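Dihydroxyacetone kinase (Citrobacter freundii, PDB 1UN8) catalyses the ATP-dependent phosphorylation of dihydroxyacetone to dihydroxyacetone phosphate, the second step of the oxidative route of glycerol fermentation, using magnesium or calcium ions. Local coordinates at residues Lys109-Asp114 against His148-Ala153; Val137-Ser142 against Ser184-Leu189. All coordinates share one frame; numbering follows the deposited sequence.

Interaction 1. Residues Lys109-Asp114 against His148-Ala153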
ATOM      1  N   LYS A 109      -6.259  16.678  14.582  1.00 41.23           N
ATOM      2  CA  LYS A 109      -6.931  16.755  13.281  1.00 39.38           C
ATOM      3  C   LYS A 109      -8.345  17.269  13.558  1.00 38.75           C
ATOM      4  O   LYS A 109      -8.938  16.938  14.581  1.00 37.62           O
ATOM      5  CB  LYS A 109      -6.956  15.377  12.603  1.00 38.48           C
ATOM      6  CG  LYS A 109      -5.566  14.863  12.222  1.00 36.28           C
ATOM      7  CD  LYS A 109      -5.607  13.614  11.326  1.00 37.90           C
ATOM      8  CE  LYS A 109      -6.365  12.452  11.962  1.00 37.05           C
ATOM      9  NZ  LYS A 109      -5.872  12.094  13.315  1.00 37.22           N
ATOM     10  N   ASN A 110      -8.878  18.088  12.660  1.00 39.26           N
ATOM     11  CA  ASN A 110     -10.199  18.678  12.869  1.00 39.68           C
ATOM     12  C   ASN A 110     -11.390  17.722  12.872  1.00 39.14           C
ATOM     13  O   ASN A 110     -12.007  17.481  11.843  1.00 40.79           O
ATOM     14  CB  ASN A 110     -10.443  19.780  11.836  1.00 40.81           C
ATOM     15  CG  ASN A 110     -11.375  20.865  12.348  1.00 41.94           C
ATOM     16  OD1 ASN A 110     -12.007  20.710  13.394  1.00 42.90           O
ATOM     17  ND2 ASN A 110     -11.466  21.973  11.608  1.00 41.19           N
ATOM     18  N   TYR A 111     -11.702  17.176  14.037  1.00 39.01           N
ATOM     19  CA  TYR A 111     -12.847  16.288  14.205  1.00 39.67           C
ATOM     20  C   TYR A 111     -13.345  16.491  15.633  1.00 41.54           C
ATOM     21  O   TYR A 111     -12.554  16.481  16.579  1.00 41.49           O
ATOM     22  CB  TYR A 111     -12.467  14.850  13.840  1.00 38.75           C
ATOM     23  CG  TYR A 111     -11.939  14.695  12.432  1.00 37.30           C
ATOM     24  CD1 TYR A 111     -10.576  14.583  12.193  1.00 35.69           C
ATOM     25  CD2 TYR A 111     -12.797  14.661  11.344  1.00 34.21           C
ATOM     26  CE1 TYR A 111     -10.084  14.440  10.909  1.00 35.63           C
ATOM     27  CE2 TYR A 111     -12.316  14.518  10.056  1.00 32.57           C
ATOM     28  CZ  TYR A 111     -10.959  14.409   9.844  1.00 32.75           C
ATOM     29  OH  TYR A 111     -10.476  14.267   8.564  1.00 31.45           O
ATOM     30  N   THR A 112     -14.652  16.688  15.782  1.00 42.35           N
ATOM     31  CA  THR A 112     -15.258  16.912  17.092  1.00 43.19           C
ATOM     32  C   THR A 112     -14.737  15.997  18.195  1.00 41.71           C
ATOM     33  O   THR A 112     -14.285  16.463  19.235  1.00 41.22           O
ATOM     34  CB  THR A 112     -16.776  16.752  17.023  1.00 44.03           C
ATOM     35  OG1 THR A 112     -17.286  17.622  16.012  1.00 47.36           O
ATOM     36  CG2 THR A 112     -17.416  17.120  18.362  1.00 44.28           C
ATOM     37  N   GLY A 113     -14.820  14.694  17.970  1.00 41.43           N
ATOM     38  CA  GLY A 113     -14.360  13.742  18.968  1.00 40.86           C
ATOM     39  C   GLY A 113     -12.969  14.044  19.501  1.00 40.26           C
ATOM     40  O   GLY A 113     -12.746  14.036  20.706  1.00 39.58           O
ATOM     41  N   ASP A 114     -12.027  14.313  18.609  1.00 40.08           N
ATOM     42  CA  ASP A 114     -10.671  14.612  19.031  1.00 42.00           C
ATOM     43  C   ASP A 114     -10.553  15.973  19.697  1.00 43.35           C
ATOM     44  O   ASP A 114      -9.861  16.117  20.703  1.00 44.81           O
ATOM     45  CB  ASP A 114      -9.711  14.544  17.847  1.00 42.13           C
ATOM     46  CG  ASP A 114      -9.552  13.148  17.318  1.00 42.68           C
ATOM     47  OD1 ASP A 114      -9.957  12.212  18.043  1.00 43.60           O
ATOM     48  OD2 ASP A 114      -9.028  12.985  16.191  1.00 42.21           O
ATOM     49  N   HIS A 148     -15.602  23.999   9.334  1.00 53.64           N
ATOM     50  CA  HIS A 148     -14.502  23.267   9.945  1.00 51.28           C
ATOM     51  C   HIS A 148     -13.838  22.280   8.994  1.00 49.61           C
ATOM     52  O   HIS A 148     -14.212  21.108   8.952  1.00 49.38           O
ATOM     53  CB  HIS A 148     -15.016  22.522  11.171  1.00 49.99           C
ATOM     54  CG  HIS A 148     -15.719  23.406  12.151  1.00 49.46           C
ATOM     55  ND1 HIS A 148     -15.071  24.396  12.859  1.00 47.96           N
ATOM     56  CD2 HIS A 148     -17.020  23.467  12.522  1.00 49.22           C
ATOM     57  CE1 HIS A 148     -15.945  25.027  13.624  1.00 48.73           C
ATOM     58  NE2 HIS A 148     -17.134  24.483  13.437  1.00 48.35           N
ATOM     59  N   PRO A 149     -12.833  22.740   8.226  1.00 48.29           N
ATOM     60  CA  PRO A 149     -12.119  21.880   7.273  1.00 45.97           C
ATOM     61  C   PRO A 149     -11.578  20.644   7.978  1.00 44.16           C
ATOM     62  O   PRO A 149     -10.967  20.731   9.039  1.00 44.50           O
ATOM     63  CB  PRO A 149     -10.992  22.776   6.760  1.00 46.42           C
ATOM     64  CG  PRO A 149     -11.557  24.154   6.910  1.00 47.93           C
ATOM     65  CD  PRO A 149     -12.250  24.092   8.246  1.00 46.83           C
ATOM     66  N   ARG A 150     -11.800  19.487   7.383  1.00 42.69           N
ATOM     67  CA  ARG A 150     -11.320  18.259   7.976  1.00 41.39           C
ATOM     68  C   ARG A 150      -9.806  18.237   7.936  1.00 40.05           C
ATOM     69  O   ARG A 150      -9.191  18.833   7.056  1.00 38.51           O
ATOM     70  CB  ARG A 150     -11.852  17.056   7.207  1.00 40.95           C
ATOM     71  CG  ARG A 150     -13.343  16.894   7.250  1.00 39.85           C
ATOM     72  CD  ARG A 150     -13.809  16.051   6.078  1.00 40.99           C
ATOM     73  NE  ARG A 150     -15.249  15.833   6.098  1.00 41.79           N
ATOM     74  CZ  ARG A 150     -15.928  15.263   5.112  1.00 43.75           C
ATOM     75  NH1 ARG A 150     -15.295  14.851   4.017  1.00 43.99           N
ATOM     76  NH2 ARG A 150     -17.239  15.102   5.221  1.00 43.41           N
ATOM     77  N   GLY A 151      -9.215  17.546   8.906  1.00 40.19           N
ATOM     78  CA  GLY A 151      -7.775  17.412   8.954  1.00 39.00           C
ATOM     79  C   GLY A 151      -7.413  16.058   8.364  1.00 39.62           C
ATOM     80  O   GLY A 151      -7.898  15.022   8.822  1.00 37.16           O
ATOM     81  N   ILE A 152      -6.562  16.075   7.340  1.00 39.66           N
ATOM     82  CA  ILE A 152      -6.134  14.852   6.682  1.00 38.29           C
ATOM     83  C   ILE A 152      -4.601  14.758   6.541  1.00 38.69           C
ATOM     84  O   ILE A 152      -3.873  15.260   7.378  1.00 40.96           O
ATOM     85  CB  ILE A 152      -6.839  14.729   5.302  1.00 38.96           C
ATOM     86  CG1 ILE A 152      -6.446  15.919   4.409  1.00 38.16           C
ATOM     87  CG2 ILE A 152      -8.379  14.664   5.513  1.00 36.15           C
ATOM     88  CD1 ILE A 152      -7.571  16.441   3.558  1.00 36.83           C
ATOM     89  N   ALA A 153      -4.122  14.145   5.468  1.00 37.46           N
ATOM     90  CA  ALA A 153      -2.694  13.934   5.254  1.00 39.86           C
ATOM     91  C   ALA A 153      -1.727  15.055   5.640  1.00 40.60           C
ATOM     92  O   ALA A 153      -0.701  14.801   6.268  1.00 40.56           O
ATOM     93  CB  ALA A 153      -2.448  13.523   3.811  1.00 39.23           C
TER
HETATM   94  O   HOH W   1     -12.380  24.720  12.532  1.00 41.03           O
HETATM   95  O   HOH W   2     -14.687  18.447  10.699  1.00 48.16           O
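Tyr111 OH donates to the backbone oxygen of Gly151 over 2.7 Å, reaching that oxygen from above the carbonyl plane, 50° out of it. The acceptor lies at the edge of the phenol ring, near its plane, and ring atom CE1 of Tyr111 is also only 3.1 Å from Gly151 O. Tyr111 CG is anti to its own carbonyl carbon and lies beside the backbone N (chi1 -58°); the Tyr111 and Arg150 side chains cross at about a right angle, with OH 3.4 Å from Arg150 CB. The guanidinium beyond turns away to the carbonyl of Pro223.

Asn110 is held differently. Its ND2 donates to Pro149 O at 2.9 Å, a weak bond because the N-H...O angle is only 127°, and it also donates to a water 3.0 Å away. That water sits in the plane of the His148 ring at its edge, 2.7 Å from ND1 of His148, while the amide and imidazole planes stand steeply to each other. A second water donates to both Asn110 O and His148 O, giving the pair another solvent link. The other amide atom, OD1, is taken by Arg115, and Asn110 itself is the centre of an inverse gamma turn. Gly151 brings no side chain to the contact, and its CA lies 4.5 Å from Lys109 CA; the aliphatic part of the lysine passes Gly151 O before NZ leaves for His65.

Lys109 and Asp114 belong to the substrate site, and the Tyr111 ring meets the catalytic His220 edge-to-face. The hydroxyl's bond to a main-chain carbonyl would restrain a ring that touches the histidine forming the hemiaminal, consistent with a second-shell positioning role.

Interaction 2. Residues Val137-Ser142 against Ser184-Leu189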
ATOM      1  N   VAL A 137      -5.697  21.064  13.227  1.00 41.86           N
ATOM      2  CA  VAL A 137      -5.325  21.108  11.816  1.00 41.07           C
ATOM      3  C   VAL A 137      -6.505  20.786  10.885  1.00 41.23           C
ATOM      4  O   VAL A 137      -7.139  19.736  11.010  1.00 41.14           O
ATOM      5  CB  VAL A 137      -4.179  20.128  11.524  1.00 40.88           C
ATOM      6  CG1 VAL A 137      -3.677  20.323  10.097  1.00 40.16           C
ATOM      7  CG2 VAL A 137      -3.046  20.356  12.514  1.00 40.64           C
ATOM      8  N   GLY A 138      -6.796  21.708   9.966  1.00 39.34           N
ATOM      9  CA  GLY A 138      -7.889  21.519   9.029  1.00 38.69           C
ATOM     10  C   GLY A 138      -7.391  21.873   7.644  1.00 38.46           C
ATOM     11  O   GLY A 138      -7.708  22.926   7.107  1.00 37.46           O
ATOM     12  N   ASP A 139      -6.606  20.975   7.061  1.00 38.14           N
ATOM     13  CA  ASP A 139      -6.018  21.209   5.752  1.00 39.37           C
ATOM     14  C   ASP A 139      -6.846  20.862   4.510  1.00 38.55           C
ATOM     15  O   ASP A 139      -6.501  21.279   3.408  1.00 38.71           O
ATOM     16  CB  ASP A 139      -4.654  20.502   5.682  1.00 39.29           C
ATOM     17  CG  ASP A 139      -4.759  18.993   5.866  1.00 41.66           C
ATOM     18  OD1 ASP A 139      -5.353  18.538   6.865  1.00 41.06           O
ATOM     19  OD2 ASP A 139      -4.237  18.256   5.005  1.00 42.53           O
ATOM     20  N   ASP A 140      -7.931  20.113   4.675  1.00 38.78           N
ATOM     21  CA  ASP A 140      -8.767  19.737   3.537  1.00 40.37           C
ATOM     22  C   ASP A 140      -9.408  20.957   2.865  1.00 40.85           C
ATOM     23  O   ASP A 140      -9.917  21.847   3.545  1.00 41.71           O
ATOM     24  CB  ASP A 140      -9.845  18.751   4.005  1.00 40.89           C
ATOM     25  CG  ASP A 140     -10.753  18.278   2.879  1.00 41.36           C
ATOM     26  OD1 ASP A 140     -10.313  18.264   1.713  1.00 40.54           O
ATOM     27  OD2 ASP A 140     -11.910  17.906   3.173  1.00 42.42           O
ATOM     28  N   ILE A 141      -9.365  21.006   1.534  1.00 39.52           N
ATOM     29  CA  ILE A 141      -9.960  22.120   0.797  1.00 40.15           C
ATOM     30  C   ILE A 141     -11.142  21.678  -0.062  1.00 41.10           C
ATOM     31  O   ILE A 141     -11.684  22.470  -0.839  1.00 42.00           O
ATOM     32  CB  ILE A 141      -8.939  22.800  -0.147  1.00 39.27           C
ATOM     33  CG1 ILE A 141      -8.604  21.864  -1.318  1.00 40.74           C
ATOM     34  CG2 ILE A 141      -7.698  23.217   0.634  1.00 38.79           C
ATOM     35  CD1 ILE A 141      -7.455  22.363  -2.181  1.00 40.30           C
ATOM     36  N   SER A 142     -11.536  20.419   0.069  1.00 41.45           N
ATOM     37  CA  SER A 142     -12.636  19.892  -0.720  1.00 43.61           C
ATOM     38  C   SER A 142     -14.004  20.532  -0.475  1.00 45.69           C
ATOM     39  O   SER A 142     -14.842  20.564  -1.371  1.00 46.03           O
ATOM     40  CB  SER A 142     -12.760  18.386  -0.504  1.00 43.05           C
ATOM     41  OG  SER A 142     -13.226  18.097   0.799  1.00 43.32           O
ATOM     42  N   SER A 184      -1.304  26.751   8.359  1.00 47.03           N
ATOM     43  CA  SER A 184      -1.860  27.780   7.480  1.00 46.83           C
ATOM     44  C   SER A 184      -1.334  27.735   6.048  1.00 45.86           C
ATOM     45  O   SER A 184      -1.929  28.311   5.143  1.00 46.31           O
ATOM     46  CB  SER A 184      -1.596  29.166   8.067  1.00 46.37           C
ATOM     47  OG  SER A 184      -2.280  29.327   9.295  1.00 49.88           O
ATOM     48  N   ASN A 185      -0.222  27.053   5.844  1.00 45.31           N
ATOM     49  CA  ASN A 185       0.362  26.951   4.519  1.00 45.60           C
ATOM     50  C   ASN A 185       0.235  25.544   3.942  1.00 46.20           C
ATOM     51  O   ASN A 185       0.945  25.178   3.003  1.00 45.48           O
ATOM     52  CB  ASN A 185       1.831  27.362   4.577  1.00 46.81           C
ATOM     53  CG  ASN A 185       2.012  28.866   4.624  1.00 48.26           C
ATOM     54  OD1 ASN A 185       1.934  29.536   3.598  1.00 48.92           O
ATOM     55  ND2 ASN A 185       2.240  29.406   5.818  1.00 49.46           N
ATOM     56  N   THR A 186      -0.679  24.759   4.501  1.00 45.34           N
ATOM     57  CA  THR A 186      -0.877  23.401   4.041  1.00 44.95           C
ATOM     58  C   THR A 186      -2.273  23.215   3.463  1.00 43.76           C
ATOM     59  O   THR A 186      -3.273  23.552   4.094  1.00 43.08           O
ATOM     60  CB  THR A 186      -0.631  22.405   5.193  1.00 45.43           C
ATOM     61  OG1 THR A 186       0.706  22.576   5.678  1.00 44.64           O
ATOM     62  CG2 THR A 186      -0.807  20.969   4.716  1.00 44.90           C
ATOM     63  N   PHE A 187      -2.321  22.685   2.247  1.00 43.50           N
ATOM     64  CA  PHE A 187      -3.579  22.454   1.546  1.00 43.55           C
ATOM     65  C   PHE A 187      -3.626  21.035   0.972  1.00 43.26           C
ATOM     66  O   PHE A 187      -2.717  20.596   0.257  1.00 42.18           O
ATOM     67  CB  PHE A 187      -3.747  23.493   0.431  1.00 44.72           C
ATOM     68  CG  PHE A 187      -3.485  24.911   0.882  1.00 45.67           C
ATOM     69  CD1 PHE A 187      -2.181  25.385   1.018  1.00 44.36           C
ATOM     70  CD2 PHE A 187      -4.540  25.746   1.248  1.00 45.41           C
ATOM     71  CE1 PHE A 187      -1.931  26.656   1.513  1.00 44.94           C
ATOM     72  CE2 PHE A 187      -4.298  27.023   1.746  1.00 45.51           C
ATOM     73  CZ  PHE A 187      -2.992  27.477   1.879  1.00 45.27           C
ATOM     74  N   SER A 188      -4.689  20.310   1.297  1.00 42.36           N
ATOM     75  CA  SER A 188      -4.827  18.942   0.820  1.00 41.06           C
ATOM     76  C   SER A 188      -6.168  18.677   0.145  1.00 40.34           C
ATOM     77  O   SER A 188      -7.185  19.285   0.490  1.00 39.50           O
ATOM     78  CB  SER A 188      -4.651  17.973   1.982  1.00 38.82           C
ATOM     79  OG  SER A 188      -3.458  18.248   2.683  1.00 38.93           O
ATOM     80  N   LEU A 189      -6.147  17.766  -0.821  1.00 38.50           N
ATOM     81  CA  LEU A 189      -7.344  17.372  -1.539  1.00 37.49           C
ATOM     82  C   LEU A 189      -7.250  15.885  -1.853  1.00 36.68           C
ATOM     83  O   LEU A 189      -6.266  15.419  -2.416  1.00 37.05           O
ATOM     84  CB  LEU A 189      -7.483  18.169  -2.837  1.00 38.42           C
ATOM     85  CG  LEU A 189      -8.711  17.838  -3.689  1.00 36.53           C
ATOM     86  CD1 LEU A 189      -9.963  17.974  -2.840  1.00 34.07           C
ATOM     87  CD2 LEU A 189      -8.753  18.762  -4.914  1.00 37.82           C
TER
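The Phe187 ring meets Ile141 at its edge, near the ring plane, where methyl CG2 of Ile141 approaches; the two side chains cross at about a right angle, and the same methyl lies 4.0 Å from Phe187 CB. Outside the pair, the phenylalanine also touches Ala247 and Leu248. The second flat group, the Asp140 carboxylate, is engaged through both oxygens by one residue. OD2 of Asp140 is met on its syn side, close to the carboxylate plane, by Ser142 OG at 2.7 Å. OD1 of Asp140 receives Ser142 N at 3.0 Å from above that plane, 63° out of it, which makes an Asx turn. Here CG stands anti to the backbone N (chi1 -179°), beside the carbonyl carbon from which the chain runs on to Ser142.

The backbones form a single parallel beta bridge between Asp140 and Ser188; the runs 139-142 and 186-189 point 27° apart. Ser188 contributes both polar atoms: its N donates to Asp139 O at 2.9 Å, and its O accepts from Ile141 N at 3.0 Å, nearly in line with the carbonyl. Asp140 is thus flanked by the two bonded residues, and its CA makes a CH...O contact with the same Ser188 O. Because Phe187 pairs with Ala307 of strand 301-309, the loop occupies the other edge of strand 186-192 at its beginning.

Farther along, CG1 of Ile141 packs 4.1 Å from Leu189 CB, and CD1 of Leu189 reaches Ser142 CB at 3.7 Å. Leu244 and Met240 of helix 233-247 touch Ile141 and Leu189 respectively. At the other end, Ser188 OG faces Asp139 OD2 at a modelled separation too short to be reliable, so the details of that bond are doubtful; the hydroxyl is also hydrogen-bonded to Thr306 OG1.

How the interactions relate
The two interactions lie in the DhaK region with centres about 10 Å apart, and their segments alternate along the chain: 109-114, 137-142, 148-153, 184-189. Interaction 1 sits where strand 104-109 ends, in the sheet that also holds strand 132-137, whereas interaction 2 reaches strand 186-192 of the second sheet. The connection between strand 132-137 and helix 155-167 supplies one segment to each. Three hydrogen bonds tie them directly: Asn110 N to Val137 O at 2.9 Å, Ile152 N to Asp139 OD1 at 2.8 Å and Asp140 N to Arg150 O at 3.0 Å. The loop thereby spans from the substrate site to the second sheet, linking the two sheets of the substrate-binding DhaK region.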